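PDB 6XEP: thiamine-monophosphate kinase from Stenotrophomonas maltophilia, which probably catalyses the ATP-dependent phosphorylation of thiamine monophosphate to thiamine diphosphate, the active form of vitamin B1. Local coordinates for residues A[208-211]-A[212-216]; A[222-225]-A[226-230]; A[250-253]-A[254-258]. One frame throughout, in Å; residues are numbered along the deposited sequence.

Contact 1: A[208-211]-A[212-216]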
loop_
_atom_site.group_PDB
_atom_site.type_symbol
_atom_site.label_atom_id
_atom_site.label_comp_id
_atom_site.label_asym_id
_atom_site.label_seq_id
_atom_site.Cartn_x
_atom_site.Cartn_y
_atom_site.Cartn_z
ATOM N N VAL A 208 12.716 2.032 16.073
ATOM C CA VAL A 208 11.964 0.784 16.242
ATOM C C VAL A 208 12.366 0.082 17.540
ATOM O O VAL A 208 11.511 -0.381 18.308
ATOM C CB VAL A 208 12.160 -0.138 15.022
ATOM C CG1 VAL A 208 11.394 -1.437 15.226
ATOM C CG2 VAL A 208 11.690 0.557 13.719
ATOM N N THR A 209 13.673 -0.035 17.797
ATOM C CA THR A 209 14.104 -0.730 19.012
ATOM C C THR A 209 13.560 -0.048 20.266
ATOM O O THR A 209 13.080 -0.719 21.189
ATOM C CB THR A 209 15.635 -0.811 19.066
ATOM O OG1 THR A 209 16.106 -1.435 17.869
ATOM C CG2 THR A 209 16.071 -1.649 20.250
ATOM N N LEU A 210 13.598 1.279 20.308
ATOM C CA LEU A 210 12.981 1.994 21.423
ATOM C C LEU A 210 11.495 1.673 21.529
ATOM O O LEU A 210 10.987 1.374 22.617
ATOM C CB LEU A 210 13.180 3.496 21.260
ATOM C CG LEU A 210 12.478 4.388 22.292
ATOM C CD1 LEU A 210 13.026 4.170 23.685
ATOM C CD2 LEU A 210 12.706 5.854 21.877
ATOM N N GLY A 211 10.782 1.729 20.406
ATOM C CA GLY A 211 9.351 1.468 20.439
ATOM C C GLY A 211 9.017 0.115 21.027
ATOM O O GLY A 211 8.048 -0.025 21.781
ATOM N N LEU A 212 9.846 -0.883 20.740
ATOM C CA LEU A 212 9.636 -2.240 21.227
ATOM C C LEU A 212 9.958 -2.394 22.697
ATOM O O LEU A 212 9.648 -3.442 23.271
ATOM C CB LEU A 212 10.491 -3.224 20.437
ATOM C CG LEU A 212 10.018 -3.483 19.011
ATOM C CD1 LEU A 212 11.021 -4.364 18.336
ATOM C CD2 LEU A 212 8.636 -4.147 19.012
ATOM N N ARG A 213 10.584 -1.394 23.312
ATOM C CA ARG A 213 10.864 -1.466 24.734
ATOM C C ARG A 213 9.981 -0.563 25.571
ATOM O O ARG A 213 9.848 -0.807 26.775
ATOM C CB ARG A 213 12.331 -1.133 25.002
ATOM C CG ARG A 213 13.239 -2.226 24.448
ATOM C CD ARG A 213 14.561 -2.272 25.153
ATOM N NE ARG A 213 15.551 -2.875 24.284
ATOM C CZ ARG A 213 16.855 -2.907 24.537
ATOM N NH1 ARG A 213 17.672 -3.478 23.661
ATOM N NH2 ARG A 213 17.340 -2.369 25.655
ATOM N N LEU A 214 9.325 0.418 24.946
ATOM C CA LEU A 214 8.595 1.450 25.683
ATOM C C LEU A 214 7.360 0.904 26.388
ATOM O O LEU A 214 6.913 1.492 27.380
ATOM C CB LEU A 214 8.185 2.577 24.733
ATOM C CG LEU A 214 9.243 3.647 24.470
ATOM C CD1 LEU A 214 8.741 4.706 23.498
ATOM C CD2 LEU A 214 9.667 4.285 25.771
ATOM N N ARG A 215 6.790 -0.198 25.901
ATOM C CA ARG A 215 5.600 -0.726 26.559
ATOM C C ARG A 215 5.895 -1.040 28.012
ATOM O O ARG A 215 5.018 -0.894 28.874
ATOM C CB ARG A 215 5.080 -1.973 25.839
ATOM C CG ARG A 215 3.862 -2.624 26.521
ATOM C CD ARG A 215 2.622 -1.708 26.514
ATOM N NE ARG A 215 1.478 -2.384 27.131
ATOM C CZ ARG A 215 1.174 -2.324 28.425
ATOM N NH1 ARG A 215 1.916 -1.601 29.257
ATOM N NH2 ARG A 215 0.121 -2.984 28.893
ATOM N N ALA A 216 7.137 -1.436 28.307
ATOM C CA ALA A 216 7.496 -1.740 29.683
ATOM C C ALA A 216 7.685 -0.501 30.544
ATOM O O ALA A 216 7.775 -0.637 31.771
ATOM C CB ALA A 216 8.773 -2.584 29.711
#

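Contact 2: A[222-225]-A[226-230]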
loop_
_atom_site.group_PDB
_atom_site.type_symbol
_atom_site.label_atom_id
_atom_site.label_comp_id
_atom_site.label_asym_id
_atom_site.label_seq_id
_atom_site.Cartn_x
_atom_site.Cartn_y
_atom_site.Cartn_z
ATOM N N VAL A 222 3.870 8.824 20.715
ATOM C CA VAL A 222 3.511 9.298 19.385
ATOM C C VAL A 222 4.816 9.486 18.635
ATOM O O VAL A 222 5.851 9.756 19.241
ATOM C CB VAL A 222 2.685 10.611 19.472
ATOM C CG1 VAL A 222 3.524 11.750 20.078
ATOM C CG2 VAL A 222 2.167 11.013 18.110
ATOM N N ASP A 223 4.789 9.334 17.312
ATOM C CA ASP A 223 6.006 9.688 16.604
ATOM C C ASP A 223 5.935 11.139 16.145
ATOM O O ASP A 223 4.854 11.687 15.888
ATOM C CB ASP A 223 6.339 8.710 15.468
ATOM C CG ASP A 223 5.566 8.942 14.217
ATOM O OD1 ASP A 223 4.378 9.318 14.312
ATOM O OD2 ASP A 223 6.166 8.685 13.123
ATOM N N VAL A 224 7.088 11.789 16.164
ATOM C CA VAL A 224 7.195 13.214 15.882
ATOM C C VAL A 224 7.588 13.341 14.417
ATOM O O VAL A 224 8.750 13.144 14.051
ATOM C CB VAL A 224 8.206 13.910 16.793
ATOM C CG1 VAL A 224 8.170 15.423 16.521
ATOM C CG2 VAL A 224 7.873 13.616 18.243
ATOM N N SER A 225 6.610 13.644 13.576
ATOM C CA SER A 225 6.878 13.855 12.155
ATOM C C SER A 225 6.287 15.138 11.624
ATOM O O SER A 225 6.742 15.604 10.578
ATOM C CB SER A 225 6.340 12.687 11.319
ATOM O OG SER A 225 4.946 12.568 11.481
ATOM N N ASP A 226 5.300 15.727 12.319
ATOM C CA ASP A 226 4.752 17.032 11.970
ATOM C C ASP A 226 5.202 18.125 12.935
ATOM O O ASP A 226 4.569 19.189 13.008
ATOM C CB ASP A 226 3.227 16.985 11.945
ATOM C CG ASP A 226 2.693 16.130 10.822
ATOM O OD1 ASP A 226 3.264 16.178 9.715
ATOM O OD2 ASP A 226 1.697 15.417 11.050
ATOM N N GLY A 227 6.249 17.865 13.691
ATOM C CA GLY A 227 6.763 18.768 14.698
ATOM C C GLY A 227 6.265 18.391 16.072
ATOM O O GLY A 227 5.141 17.906 16.243
ATOM N N LEU A 228 7.111 18.632 17.077
ATOM C CA LEU A 228 6.799 18.231 18.446
ATOM C C LEU A 228 5.430 18.746 18.888
ATOM O O LEU A 228 4.631 17.994 19.442
ATOM C CB LEU A 228 7.884 18.737 19.400
ATOM C CG LEU A 228 7.602 18.471 20.885
ATOM C CD1 LEU A 228 7.631 16.969 21.174
ATOM C CD2 LEU A 228 8.577 19.226 21.766
ATOM N N LEU A 229 5.143 20.027 18.645
ATOM C CA LEU A 229 3.901 20.603 19.161
ATOM C C LEU A 229 2.673 19.935 18.553
ATOM O O LEU A 229 1.695 19.653 19.257
ATOM C CB LEU A 229 3.875 22.115 18.909
ATOM C CG LEU A 229 4.996 22.862 19.646
ATOM C CD1 LEU A 229 4.798 24.358 19.478
ATOM C CD2 LEU A 229 5.051 22.495 21.126
ATOM N N ALA A 230 2.701 19.673 17.250
ATOM C CA ALA A 230 1.561 19.040 16.598
ATOM C C ALA A 230 1.360 17.624 17.117
ATOM O O ALA A 230 0.242 17.238 17.474
ATOM C CB ALA A 230 1.766 19.032 15.078
#

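Contact 3: A[250-253]-A[254-258]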
loop_
_atom_site.group_PDB
_atom_site.type_symbol
_atom_site.label_atom_id
_atom_site.label_comp_id
_atom_site.label_asym_id
_atom_site.label_seq_id
_atom_site.Cartn_x
_atom_site.Cartn_y
_atom_site.Cartn_z
ATOM N N LEU A 250 14.711 21.150 25.271
ATOM C CA LEU A 250 14.607 20.355 24.061
ATOM C C LEU A 250 15.998 19.900 23.610
ATOM O O LEU A 250 16.961 20.671 23.702
ATOM C CB LEU A 250 13.943 21.179 22.959
ATOM C CG LEU A 250 12.484 21.588 23.181
ATOM C CD1 LEU A 250 12.000 22.405 21.989
ATOM C CD2 LEU A 250 11.616 20.361 23.396
ATOM N N PRO A 251 16.146 18.647 23.128
ATOM C CA PRO A 251 17.445 18.173 22.635
ATOM C C PRO A 251 17.747 18.748 21.258
ATOM O O PRO A 251 17.112 18.394 20.264
ATOM C CB PRO A 251 17.260 16.646 22.589
ATOM C CG PRO A 251 15.802 16.472 22.342
ATOM C CD PRO A 251 15.156 17.560 23.171
ATOM N N ILE A 252 18.740 19.623 21.199
ATOM C CA ILE A 252 19.103 20.292 19.959
ATOM C C ILE A 252 20.518 19.861 19.602
ATOM O O ILE A 252 21.436 19.953 20.433
ATOM C CB ILE A 252 18.954 21.821 20.092
ATOM C CG1 ILE A 252 17.461 22.159 20.189
ATOM C CG2 ILE A 252 19.575 22.542 18.903
ATOM C CD1 ILE A 252 17.136 23.580 20.540
ATOM N N SER A 253 20.689 19.368 18.376
ATOM C CA SER A 253 21.973 18.811 17.984
ATOM C C SER A 253 23.038 19.896 17.890
ATOM O O SER A 253 22.747 21.093 17.772
ATOM C CB SER A 253 21.861 18.080 16.648
ATOM O OG SER A 253 21.702 19.000 15.584
ATOM N N HIS A 254 24.296 19.453 17.962
ATOM C CA HIS A 254 25.423 20.355 17.753
ATOM C C HIS A 254 25.266 21.118 16.445
ATOM O O HIS A 254 25.384 22.349 16.406
ATOM C CB HIS A 254 26.721 19.550 17.752
ATOM C CG HIS A 254 27.947 20.378 17.555
ATOM N ND1 HIS A 254 28.576 21.030 18.594
ATOM C CD2 HIS A 254 28.671 20.651 16.442
ATOM C CE1 HIS A 254 29.635 21.671 18.129
ATOM N NE2 HIS A 254 29.712 21.461 16.827
ATOM N N ALA A 255 24.985 20.389 15.363
ATOM C CA ALA A 255 24.938 21.003 14.040
ATOM C C ALA A 255 23.807 22.018 13.934
ATOM O O ALA A 255 23.986 23.097 13.355
ATOM C CB ALA A 255 24.795 19.922 12.970
ATOM N N LEU A 256 22.634 21.683 14.475
ATOM C CA LEU A 256 21.512 22.609 14.406
ATOM C C LEU A 256 21.832 23.880 15.173
ATOM O O LEU A 256 21.624 24.985 14.670
ATOM C CB LEU A 256 20.245 21.945 14.940
ATOM C CG LEU A 256 18.978 22.799 14.762
ATOM C CD1 LEU A 256 18.759 23.098 13.280
ATOM C CD2 LEU A 256 17.738 22.132 15.348
ATOM N N ARG A 257 22.392 23.742 16.372
ATOM C CA ARG A 257 22.757 24.931 17.129
ATOM C C ARG A 257 23.860 25.725 16.429
ATOM O O ARG A 257 23.855 26.961 16.475
ATOM C CB ARG A 257 23.180 24.533 18.545
ATOM C CG ARG A 257 22.677 25.491 19.600
ATOM C CD ARG A 257 23.182 25.136 20.987
ATOM N NE ARG A 257 22.355 24.168 21.714
ATOM C CZ ARG A 257 21.189 24.450 22.297
ATOM N NH1 ARG A 257 20.663 25.665 22.204
ATOM N NH2 ARG A 257 20.534 23.509 22.957
ATOM N N GLU A 258 24.782 25.040 15.739
ATOM C CA GLU A 258 25.900 25.732 15.105
ATOM C C GLU A 258 25.483 26.478 13.840
ATOM O O GLU A 258 26.014 27.559 13.561
ATOM C CB GLU A 258 27.013 24.741 14.780
ATOM C CG GLU A 258 28.326 25.390 14.451
ATOM C CD GLU A 258 29.036 25.928 15.683
ATOM O OE1 GLU A 258 29.874 26.840 15.534
ATOM O OE2 GLU A 258 28.757 25.435 16.801
HETATM O O HOH W 1 20.257 20.239 23.408
#

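Contact 1: A[208-211]-A[212-216]
Leu210 and Leu214, one turn apart on the short helix 208-214, meet on the face of that helix turned to the interior of the C-terminal, PurM-like part of the kinase. The stretch is a worked example of a helix loosening towards its C-terminal end, with amides shared between two carbonyls.

The apolar contacts fall on two faces. Leu210 CD1 lies 3.9 Å from Leu214 CG, and the two side chains cross obliquely instead of running alongside one another. Leu210 reaches its neighbour because its CG stands anti to the backbone N (chi1 175°), which swings the branch towards the following turn although the CB bond leads away from it. Both leucines also rest on Leu278 of strand 277-282, so the pair joins helix to sheet. Elsewhere on the helix, Val208 CG1 approaches Leu212 CD1 more loosely, at 4.3 Å; Val208 also touches Pro90 and Leu212 touches Arg89, both of strand 89-99.

At the exposed surface, Thr209 and Arg213 lie side by side and point the same way. The methyl CG2 of Thr209 comes 4.2 Å from Arg213 NH1, obliquely to the guanidinium. The extended arginine chain carries its NH2 to a weak hydrogen bond with Ser296 OG and lets the side chain lean on Leu293 and Leu297 of helix 287-297.

Among the backbone bonds, Leu212 N donates to Val208 O at 3.0 Å, the regular i to i+4 link, with an additional weak bond to Thr209 O. Further on, i to i+3 bonds come in beside the i to i+4 ones: Leu214 N makes weak bonds to both Leu210 O and Gly211 O, while Arg213 N donates at 2.9 Å to the same Leu210 O.

Contact 2: A[222-225]-A[226-230]
Val224 lays its CG1 methyl against the backbone where helix 228-239 begins, 3.4 Å from Leu228 N and 3.6 Å from Gly227 C. With CG1 anti to the backbone N (chi1 -175°), the methyl projects across the turn, while its contact with Leu228 CB is looser, at 4.4 Å. Val224 and Leu228 both pack on Cys279 of the adjacent strand 277-282, closing the turn over a buried apolar patch.

Between Val224 and Gly227, Ser225 and Asp226 carry the chain round. Asp231, in the first turn of the helix, holds this corner: its OD2 accepts from both Ser225 N and Asp226 N. Gly227 follows at the N-cap; at its phi of 98° a CB would jam against Asp226 O, a strain glycine escapes. The CB bond of Asp226 points away from 222-225; its OD2 makes a weak hydrogen bond to ND1 of His7, a purification-tag residue of the second subunit.

Asp223 OD2 bonds to Ser81 OG and lies close to Asp82 OD1, a pairing of acids consistent with a shared metal site. Asp223 and Asp226 are predicted magnesium ligands and Ser225 a predicted ATP contact, making this strand-turn-helix corner part of the probable active site of a PurM-like kinase.

Contact 3: A[250-253]-A[254-258]
An N-cap opens helix 254-259, and Ser253 supplies it: the hydroxyl oxygen OG accepts a hydrogen bond from Leu256 N at 3.0 Å, with an N-H...O angle of 162°. The serine holds OG between its backbone N and carbonyl carbon (chi1 72°), and this turns the oxygen back over the first turn, where it also lies 3.3 Å from Leu256 CB. A second partner, Asp170 OD1, is hydrogen-bonded to the same OG, so the cap is tied to the start of helix 170-179 as well as to its own helix. The serine carbonyl continues the work, accepting from Arg257 N at 3.0 Å in a nearly straight bond of 171°.

Beside this cap Ile252 packs on the first turn. Placed near the end of the loop that follows strand 242-245 of the C-terminal mixed sheet, it sends CG2 to within 4.0 Å of Leu256 CD2. The two side chains meet at a slant, and both reach helix 262-271, Ile252 at Ala269 and Leu256 at Ala265. On the side of Ala255 the helix meets helix 192-202, at Asp193 and Leu197, so it touches two neighbouring helices of the PurM-like C-terminal fold.

Arg257 folds back along the loop, its chain bent at chi3, and meets Ile252 at about a right angle. One face of the guanidinium lies over Ile252: CG2 is 4.1 Å from the plane of the Arg257 group, over its centre, and Ile252 CB is 3.7 Å from Arg257 NH2. A water sits in the plane of the guanidinium at its edge; it accepts a 2.7 Å hydrogen bond from Ile252 N and a weak one from Arg257 NH2, bridging the loop backbone to the arginine.

Overall arrangement
The three contacts come in series along the chain, all in its C-terminal, AIR synthase-related part. Helix 208-214 of contact 1 is followed directly by strand 220-224 of contact 2; their centres are about 18 Å apart and their nearest atoms about 7 Å, so they do not touch, but both pack on strand 277-282, next to 220-224 in the mixed sheet. Contacts 2 and 3, with centres about 17 Å apart, meet through Leu228 CD2 and Leu250 CD2, 3.6 Å from each other. Contact 2 carries predicted magnesium and ATP residues; contact 1 is near, the side chains of Val208 and Asp82 being about 9 Å apart, and contact 3 lies away from the predicted binding sites.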